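TSC1 N-terminal domain (Chaetomium thermophilum, PDB 7A0M) forms the N-terminal part of a TSC complex subunit that probably binds lysosomal phosphoinositides and so helps regulate mTORC1. Local coordinates at residues F327-D340 with H376-E390. Numbering follows the deposited sequence.
Sequences FTILYGLYPINFVD and HLLHPNFYEYTIETE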
# COMPACT_ATOMS: atom_id res chain seq x y z
N PHE B 327 -6.59 12.00 -4.12
CA PHE B 327 -6.60 10.85 -3.22
C PHE B 327 -5.31 10.77 -2.41
O PHE B 327 -5.34 10.52 -1.20
CB PHE B 327 -6.81 9.56 -4.02
CG PHE B 327 -6.93 8.32 -3.17
CD1 PHE B 327 -5.81 7.67 -2.68
CD2 PHE B 327 -8.18 7.79 -2.88
CE1 PHE B 327 -5.92 6.53 -1.90
CE2 PHE B 327 -8.30 6.64 -2.10
CZ PHE B 327 -7.17 6.02 -1.62
N THR B 328 -4.17 11.00 -3.06
CA THR B 328 -2.88 10.90 -2.39
C THR B 328 -2.76 11.92 -1.26
O THR B 328 -2.30 11.59 -0.16
CB THR B 328 -1.75 11.07 -3.40
OG1 THR B 328 -1.72 9.94 -4.28
CG2 THR B 328 -0.41 11.20 -2.69
N ILE B 329 -3.18 13.16 -1.51
CA ILE B 329 -3.01 14.20 -0.50
C ILE B 329 -4.00 14.01 0.65
O ILE B 329 -3.67 14.28 1.81
CB ILE B 329 -3.12 15.60 -1.14
CG1 ILE B 329 -2.56 16.66 -0.19
CG2 ILE B 329 -4.56 15.93 -1.53
CD1 ILE B 329 -1.10 16.47 0.14
N LEU B 330 -5.21 13.52 0.36
CA LEU B 330 -6.16 13.24 1.42
C LEU B 330 -5.70 12.05 2.26
O LEU B 330 -5.75 12.09 3.49
CB LEU B 330 -7.55 12.97 0.84
CG LEU B 330 -8.29 14.13 0.18
CD1 LEU B 330 -9.61 13.65 -0.40
CD2 LEU B 330 -8.53 15.26 1.18
N TYR B 331 -5.25 10.98 1.59
CA TYR B 331 -4.76 9.81 2.31
C TYR B 331 -3.46 10.11 3.04
O TYR B 331 -3.19 9.52 4.09
CB TYR B 331 -4.57 8.65 1.32
CG TYR B 331 -4.00 7.40 1.93
CD1 TYR B 331 -4.78 6.55 2.70
CD2 TYR B 331 -2.67 7.05 1.73
CE1 TYR B 331 -4.26 5.39 3.25
CE2 TYR B 331 -2.14 5.90 2.27
CZ TYR B 331 -2.94 5.08 3.04
OH TYR B 331 -2.41 3.93 3.58
N GLY B 332 -2.64 11.01 2.50
CA GLY B 332 -1.39 11.35 3.17
C GLY B 332 -1.58 12.16 4.43
O GLY B 332 -0.79 12.03 5.38
N LEU B 333 -2.61 13.00 4.47
CA LEU B 333 -2.82 13.91 5.60
C LEU B 333 -3.73 13.30 6.67
O LEU B 333 -3.41 13.37 7.86
CB LEU B 333 -3.40 15.23 5.11
CG LEU B 333 -2.48 16.04 4.19
CD1 LEU B 333 -3.10 17.38 3.82
CD2 LEU B 333 -1.13 16.24 4.86
N TYR B 334 -4.85 12.71 6.27
CA TYR B 334 -5.82 12.14 7.21
C TYR B 334 -6.27 10.77 6.70
O TYR B 334 -7.41 10.60 6.27
CB TYR B 334 -7.01 13.07 7.42
CG TYR B 334 -6.65 14.36 8.12
CD1 TYR B 334 -6.24 15.48 7.40
CD2 TYR B 334 -6.71 14.46 9.50
CE1 TYR B 334 -5.90 16.66 8.03
CE2 TYR B 334 -6.37 15.64 10.15
CZ TYR B 334 -5.97 16.73 9.41
OH TYR B 334 -5.64 17.90 10.05
N PRO B 335 -5.37 9.78 6.73
CA PRO B 335 -5.74 8.46 6.19
C PRO B 335 -6.85 7.77 6.96
O PRO B 335 -7.77 7.21 6.35
CB PRO B 335 -4.42 7.67 6.28
CG PRO B 335 -3.67 8.34 7.39
CD PRO B 335 -4.00 9.80 7.27
N ILE B 336 -6.79 7.78 8.30
CA ILE B 336 -7.77 7.05 9.09
C ILE B 336 -9.17 7.64 8.90
O ILE B 336 -10.15 6.90 8.77
CB ILE B 336 -7.36 7.05 10.58
CG1 ILE B 336 -5.96 6.45 10.73
CG2 ILE B 336 -8.37 6.27 11.41
CD1 ILE B 336 -5.43 6.49 12.15
N ASN B 337 -9.27 8.96 8.86
CA ASN B 337 -10.56 9.59 8.58
C ASN B 337 -10.99 9.38 7.14
O ASN B 337 -12.19 9.26 6.86
CB ASN B 337 -10.51 11.08 8.91
CG ASN B 337 -10.57 11.35 10.40
OD1 ASN B 337 -11.64 11.59 10.96
ND2 ASN B 337 -9.42 11.31 11.06
N PHE B 338 -10.04 9.33 6.20
CA PHE B 338 -10.39 9.17 4.79
C PHE B 338 -10.95 7.78 4.52
O PHE B 338 -12.00 7.64 3.89
CB PHE B 338 -9.16 9.43 3.91
CG PHE B 338 -9.48 9.54 2.45
CD1 PHE B 338 -10.74 9.91 2.02
CD2 PHE B 338 -8.51 9.24 1.50
CE1 PHE B 338 -11.03 10.00 0.67
CE2 PHE B 338 -8.80 9.33 0.15
CZ PHE B 338 -10.06 9.71 -0.27
N VAL B 339 -10.26 6.74 4.99
CA VAL B 339 -10.74 5.38 4.76
C VAL B 339 -12.01 5.12 5.55
O VAL B 339 -12.83 4.27 5.15
CB VAL B 339 -9.64 4.35 5.08
CG1 VAL B 339 -8.37 4.66 4.31
CG2 VAL B 339 -9.37 4.29 6.58
N ASP B 340 -12.21 5.82 6.66
CA ASP B 340 -13.47 5.70 7.39
C ASP B 340 -14.63 6.33 6.61
O ASP B 340 -15.76 5.85 6.70
CB ASP B 340 -13.35 6.34 8.77
CG ASP B 340 -14.55 6.04 9.65
OD1 ASP B 340 -14.63 4.90 10.18
OD2 ASP B 340 -15.41 6.93 9.82
N HIS B 376 -1.15 2.82 -2.98
CA HIS B 376 -0.66 3.46 -1.77
C HIS B 376 -0.29 2.43 -0.71
O HIS B 376 -1.02 1.47 -0.47
CB HIS B 376 -1.71 4.43 -1.21
CG HIS B 376 -1.90 5.66 -2.05
ND1 HIS B 376 -2.64 5.66 -3.21
CD2 HIS B 376 -1.42 6.91 -1.90
CE1 HIS B 376 -2.62 6.87 -3.73
NE2 HIS B 376 -1.89 7.65 -2.96
N LEU B 377 0.86 2.66 -0.08
CA LEU B 377 1.32 1.83 1.03
C LEU B 377 0.48 2.09 2.28
O LEU B 377 -0.24 3.08 2.38
CB LEU B 377 2.79 2.12 1.33
CG LEU B 377 3.79 1.90 0.19
CD1 LEU B 377 5.10 2.62 0.50
CD2 LEU B 377 4.03 0.42 -0.03
N LEU B 378 0.59 1.17 3.23
CA LEU B 378 -0.03 1.37 4.54
C LEU B 378 0.54 2.62 5.20
O LEU B 378 1.76 2.81 5.25
CB LEU B 378 0.19 0.15 5.43
CG LEU B 378 -0.41 0.22 6.83
CD1 LEU B 378 -1.94 0.24 6.77
CD2 LEU B 378 0.08 -0.93 7.69
N HIS B 379 -0.34 3.47 5.71
CA HIS B 379 0.06 4.75 6.28
C HIS B 379 0.56 4.56 7.71
O HIS B 379 -0.01 3.76 8.46
CB HIS B 379 -1.11 5.73 6.26
CG HIS B 379 -0.71 7.16 6.42
ND1 HIS B 379 -0.27 7.69 7.61
CD2 HIS B 379 -0.70 8.18 5.53
CE1 HIS B 379 0.00 8.97 7.45
NE2 HIS B 379 -0.25 9.30 6.19
N PRO B 380 1.63 5.25 8.10
CA PRO B 380 2.12 5.12 9.48
C PRO B 380 1.11 5.54 10.54
O PRO B 380 1.23 5.11 11.69
CB PRO B 380 3.36 6.03 9.51
CG PRO B 380 3.75 6.21 8.09
CD PRO B 380 2.50 6.11 7.28
N ASN B 381 0.12 6.36 10.18
CA ASN B 381 -0.90 6.77 11.15
C ASN B 381 -1.65 5.57 11.71
O ASN B 381 -2.13 5.61 12.85
CB ASN B 381 -1.88 7.76 10.51
CG ASN B 381 -1.33 9.16 10.46
OD1 ASN B 381 -0.11 9.37 10.51
ND2 ASN B 381 -2.22 10.14 10.35
N PHE B 382 -1.77 4.50 10.92
CA PHE B 382 -2.48 3.31 11.39
C PHE B 382 -1.73 2.61 12.52
O PHE B 382 -2.32 1.76 13.20
CB PHE B 382 -2.73 2.35 10.22
CG PHE B 382 -3.75 2.85 9.24
CD1 PHE B 382 -5.11 2.82 9.55
CD2 PHE B 382 -3.37 3.35 8.00
CE1 PHE B 382 -6.05 3.28 8.65
CE2 PHE B 382 -4.31 3.81 7.10
CZ PHE B 382 -5.65 3.77 7.42
N TYR B 383 -0.46 2.95 12.75
CA TYR B 383 0.30 2.48 13.89
C TYR B 383 0.31 3.47 15.04
O TYR B 383 0.91 3.18 16.08
CB TYR B 383 1.78 2.32 13.53
CG TYR B 383 2.22 1.19 12.63
CD1 TYR B 383 1.38 0.13 12.33
CD2 TYR B 383 3.50 1.20 12.09
CE1 TYR B 383 1.82 -0.90 11.51
CE2 TYR B 383 3.93 0.18 11.27
CZ TYR B 383 3.09 -0.86 10.99
OH TYR B 383 3.54 -1.86 10.17
N GLU B 384 -0.34 4.62 14.91
CA GLU B 384 -0.00 5.69 15.83
C GLU B 384 -1.23 6.39 16.38
O GLU B 384 -1.22 6.87 17.52
CB GLU B 384 0.94 6.65 15.10
CG GLU B 384 1.72 7.60 15.98
CD GLU B 384 2.98 8.09 15.28
OE1 GLU B 384 3.24 7.64 14.14
OE2 GLU B 384 3.71 8.91 15.86
N TYR B 385 -2.30 6.47 15.58
CA TYR B 385 -3.45 7.29 15.92
C TYR B 385 -4.73 6.49 15.81
O TYR B 385 -4.79 5.46 15.13
CB TYR B 385 -3.53 8.53 15.02
CG TYR B 385 -2.28 9.37 15.07
CD1 TYR B 385 -2.04 10.22 16.14
CD2 TYR B 385 -1.34 9.31 14.06
CE1 TYR B 385 -0.89 10.99 16.19
CE2 TYR B 385 -0.19 10.07 14.10
CZ TYR B 385 0.03 10.91 15.17
OH TYR B 385 1.17 11.67 15.22
N THR B 386 -5.75 6.98 16.50
CA THR B 386 -7.12 6.58 16.28
C THR B 386 -7.77 7.59 15.34
O THR B 386 -7.14 8.57 14.91
CB THR B 386 -7.88 6.50 17.61
OG1 THR B 386 -7.98 7.80 18.19
CG2 THR B 386 -7.15 5.58 18.58
N ILE B 387 -9.03 7.36 15.00
CA ILE B 387 -9.74 8.32 14.16
C ILE B 387 -9.93 9.64 14.90
O ILE B 387 -10.08 10.69 14.26
CB ILE B 387 -11.08 7.73 13.69
CG1 ILE B 387 -11.73 8.64 12.64
CG2 ILE B 387 -12.02 7.49 14.86
CD1 ILE B 387 -12.98 8.06 12.02
N GLU B 388 -9.91 9.62 16.23
CA GLU B 388 -10.05 10.84 17.02
C GLU B 388 -8.73 11.61 17.10
O GLU B 388 -8.66 12.79 16.75
CB GLU B 388 -10.57 10.52 18.42
CG GLU B 388 -12.00 10.04 18.46
CD GLU B 388 -12.97 11.04 17.86
OE1 GLU B 388 -13.56 10.73 16.81
OE2 GLU B 388 -13.12 12.14 18.44
N THR B 389 -7.67 10.94 17.57
CA THR B 389 -6.40 11.61 17.79
C THR B 389 -5.72 12.04 16.50
O THR B 389 -4.88 12.94 16.52
CB THR B 389 -5.46 10.72 18.60
OG1 THR B 389 -5.34 9.44 17.97
CG2 THR B 389 -5.98 10.54 20.02
N GLU B 390 -6.05 11.40 15.37
CA GLU B 390 -5.54 11.88 14.09
C GLU B 390 -5.97 13.32 13.83
O GLU B 390 -5.20 14.12 13.29
CB GLU B 390 -6.01 10.97 12.95
CG GLU B 390 -5.59 11.44 11.57
CD GLU B 390 -6.05 10.50 10.48
OE1 GLU B 390 -5.29 9.56 10.16
OE2 GLU B 390 -7.16 10.69 9.94
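Glu390 leaves its backbone with CG anti to N (chi1 176°) and runs on fully extended, which carries its carboxylate to the first turn of helix 335-343, while Tyr331, CG also anti to N, lays its ring between His376 and His379. Glu390 OE1 takes Ile336 N on its syn lone pair at 3.0 Å and, on the anti side, Asn381 ND2. Glu390 OE2 receives both Asn337 N and, at 2.6 Å and nearly straight, Asn337 ND2; both come from the same face of the carboxylate. Four bonds thus fix the rotation of this buried acid, and its charge would probably be favoured by the helix N-terminus. With an alanine in place of Glu390, the amides of Ile336 and Asn337 would probably lose their acceptor, and the side-chain amides of Asn337 and Asn381 be left less firmly oriented. Beside this grip, Pro335 CG sits over the centre of the His379 ring, 3.4 Å from its centroid, as a CH-pi contact. Asn381 N bonds ND1 of that ring in its plane, leaving NE2 to donate to Gly332 O. The ring's edge meets the face of Tyr331, whose OH donates to Leu377 O at 2.6 Å. Farther along, His376 NE2 is hydrogen-bonded to Thr328 OG1, 2.6 Å away, and Phe327 CD1 lies over one face of the imidazole. Ile336 CG1 covers a face of Phe382, a ring that also meets Phe382 of the second subunit. The arrangement is a buried carboxylate accepting the first-turn amides of helix 335-343, flanked by an aromatic cluster, which ties the 376-390 connection to the break between two consecutive helices of this all-helical domain.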